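Local coordinates for protein A151R (African swine fever virus Georgia 2007/1, PDB 7CMA) that is a non-structural viral protein that binds a zinc ion and has been called an oxygenase, though its role is unsettled, at residues K68-S72 / K73-K77. Residues are numbered along the deposited sequence; the frame is centred on the assembly and turned at random.
Sequences KGATS and KNIAK
An N-cap opens helix 72-84, with Thr71 as the capping residue: its OG1 accepts a hydrogen bond from Asn74 N at 3.1 Å, the N-H pointing at the oxygen at 153°. The hydroxyl reaches that amide because chi1 of 64° sets OG1 between the backbone N and the carbonyl carbon of Thr71, facing the first turn, while CG2 turns back beside the backbone N. Asn74 also lays its side chain against the cap, with its CB 3.3 Å from Thr71 OG1. Its ND2 comes near the same oxygen, but at a poor angle for bonding, so the bond to the hydroxyl comes from the main-chain N-H rather than the amide of the side chain. Behind the cap the regular helical ladder starts at once. Ile75 N donates to Thr71 O at 2.9 Å, and Ala76 N donates to Ser72 O, also at 2.9 Å. The hydroxyl stands in for the backbone acceptor that a first-turn amide of a helix lacks one turn earlier. This is the junction where the loop following strand 61-66 gives way to a helix lying against the long helix 3-28. On the inner side Ile75 runs its CG1 branch beside its own backbone N, which carries CD1 back along the chain to within 4.1 Å of Ala70 CB, an apolar touch between loop and first turn; the same Ile75 also packs on Leu25 of helix 3-28. Buried Ser72 directs OG into that interface, where it is hydrogen-bonded to Glu26 and to Tyr50. Lys73 heads away from the cap and forms a salt bridge with Glu19.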
ATOM      1  N   LYS A  68      -5.486  27.948 -22.230  1.00 61.85           N
ATOM      2  CA  LYS A  68      -5.662  29.292 -21.609  1.00 68.99           C
ATOM      3  C   LYS A  68      -5.460  29.192 -20.091  1.00 67.18           C
ATOM      4  O   LYS A  68      -4.298  29.056 -19.661  1.00 61.87           O
ATOM      5  CB  LYS A  68      -7.039  29.860 -21.963  1.00 67.15           C
ATOM      6  CG  LYS A  68      -7.284  30.069 -23.453  1.00 67.45           C
ATOM      7  CD  LYS A  68      -8.699  29.769 -23.890  1.00 67.83           C
ATOM      8  CE  LYS A  68      -9.501  29.010 -22.852  1.00 73.15           C
ATOM      9  NZ  LYS A  68     -10.957  29.239 -23.009  1.00 66.94           N
ATOM     10  N   GLY A  69      -6.538  29.349 -19.314  1.00 65.19           N
ATOM     11  CA  GLY A  69      -6.480  29.511 -17.847  1.00 64.31           C
ATOM     12  C   GLY A  69      -6.205  28.194 -17.143  1.00 63.18           C
ATOM     13  O   GLY A  69      -5.848  28.221 -15.945  1.00 62.22           O
ATOM     14  N   ALA A  70      -6.345  27.077 -17.863  1.00 59.65           N
ATOM     15  CA  ALA A  70      -6.211  25.703 -17.328  1.00 54.09           C
ATOM     16  C   ALA A  70      -4.951  25.613 -16.466  1.00 56.37           C
ATOM     17  O   ALA A  70      -3.851  25.898 -16.980  1.00 61.42           O
ATOM     18  CB  ALA A  70      -6.180  24.706 -18.454  1.00 54.61           C
ATOM     19  N   THR A  71      -5.121  25.207 -15.208  1.00 57.22           N
ATOM     20  CA  THR A  71      -4.029  25.015 -14.219  1.00 56.97           C
ATOM     21  C   THR A  71      -3.390  23.640 -14.431  1.00 56.47           C
ATOM     22  O   THR A  71      -4.122  22.718 -14.832  1.00 51.61           O
ATOM     23  CB  THR A  71      -4.577  25.150 -12.795  1.00 60.12           C
ATOM     24  OG1 THR A  71      -5.512  24.088 -12.604  1.00 60.62           O
ATOM     25  CG2 THR A  71      -5.249  26.482 -12.547  1.00 65.71           C
ATOM     26  N   SER A  72      -2.155  23.469 -13.953  1.00 53.14           N
ATOM     27  CA  SER A  72      -1.426  22.175 -13.930  1.00 58.77           C
ATOM     28  C   SER A  72      -2.256  21.108 -13.206  1.00 56.67           C
ATOM     29  O   SER A  72      -2.242  19.949 -13.653  1.00 47.79           O
ATOM     30  CB  SER A  72      -0.075  22.334 -13.299  1.00 55.65           C
ATOM     31  OG  SER A  72       0.678  23.327 -13.976  1.00 67.43           O
ATOM     32  N   LYS A  73      -2.913  21.469 -12.099  1.00 53.90           N
ATOM     33  CA  LYS A  73      -3.701  20.513 -11.274  1.00 51.95           C
ATOM     34  C   LYS A  73      -4.928  20.056 -12.069  1.00 47.71           C
ATOM     35  O   LYS A  73      -5.238  18.846 -12.038  1.00 52.36           O
ATOM     36  CB  LYS A  73      -4.119  21.143  -9.942  1.00 64.45           C
ATOM     37  CG  LYS A  73      -4.652  20.159  -8.908  1.00 74.02           C
ATOM     38  CD  LYS A  73      -3.731  18.975  -8.659  1.00 84.30           C
ATOM     39  CE  LYS A  73      -3.408  18.768  -7.193  1.00 81.78           C
ATOM     40  NZ  LYS A  73      -3.072  17.354  -6.904  1.00 79.04           N
ATOM     41  N   ASN A  74      -5.587  20.982 -12.770  1.00 43.05           N
ATOM     42  CA  ASN A  74      -6.804  20.665 -13.558  1.00 45.15           C
ATOM     43  C   ASN A  74      -6.404  19.806 -14.758  1.00 42.18           C
ATOM     44  O   ASN A  74      -7.191  18.921 -15.126  1.00 45.42           O
ATOM     45  CB  ASN A  74      -7.571  21.922 -13.982  1.00 54.42           C
ATOM     46  CG  ASN A  74      -8.584  22.365 -12.945  1.00 66.98           C
ATOM     47  OD1 ASN A  74      -9.139  21.542 -12.218  1.00 74.74           O
ATOM     48  ND2 ASN A  74      -8.792  23.667 -12.832  1.00 62.58           N
ATOM     49  N   ILE A  75      -5.235  20.063 -15.352  1.00 47.63           N
ATOM     50  CA  ILE A  75      -4.731  19.250 -16.500  1.00 44.92           C
ATOM     51  C   ILE A  75      -4.383  17.849 -15.990  1.00 42.26           C
ATOM     52  O   ILE A  75      -4.831  16.870 -16.617  1.00 44.10           O
ATOM     53  CB  ILE A  75      -3.530  19.923 -17.189  1.00 54.11           C
ATOM     54  CG1 ILE A  75      -3.828  21.384 -17.540  1.00 50.20           C
ATOM     55  CG2 ILE A  75      -3.095  19.113 -18.404  1.00 51.00           C
ATOM     56  CD1 ILE A  75      -3.244  21.842 -18.851  1.00 54.73           C
ATOM     57  N   ALA A  76      -3.725  17.765 -14.831  1.00 42.09           N
ATOM     58  CA  ALA A  76      -3.384  16.475 -14.186  1.00 43.69           C
ATOM     59  C   ALA A  76      -4.645  15.615 -14.043  1.00 42.30           C
ATOM     60  O   ALA A  76      -4.557  14.400 -14.288  1.00 39.51           O
ATOM     61  CB  ALA A  76      -2.729  16.718 -12.855  1.00 45.67           C
ATOM     62  N   LYS A  77      -5.760  16.221 -13.622  1.00 44.59           N
ATOM     63  CA  LYS A  77      -7.061  15.522 -13.422  1.00 53.04           C
ATOM     64  C   LYS A  77      -7.604  15.042 -14.774  1.00 45.58           C
ATOM     65  O   LYS A  77      -8.071  13.898 -14.838  1.00 44.20           O
ATOM     66  CB  LYS A  77      -8.070  16.449 -12.739  1.00 58.39           C
ATOM     67  CG  LYS A  77      -9.385  15.788 -12.346  1.00 63.76           C
ATOM     68  CD  LYS A  77     -10.124  16.522 -11.247  1.00 74.35           C
ATOM     69  CE  LYS A  77      -9.215  16.983 -10.126  1.00 78.87           C
ATOM     70  NZ  LYS A  77      -9.879  17.982  -9.255  1.00 82.33           N
TER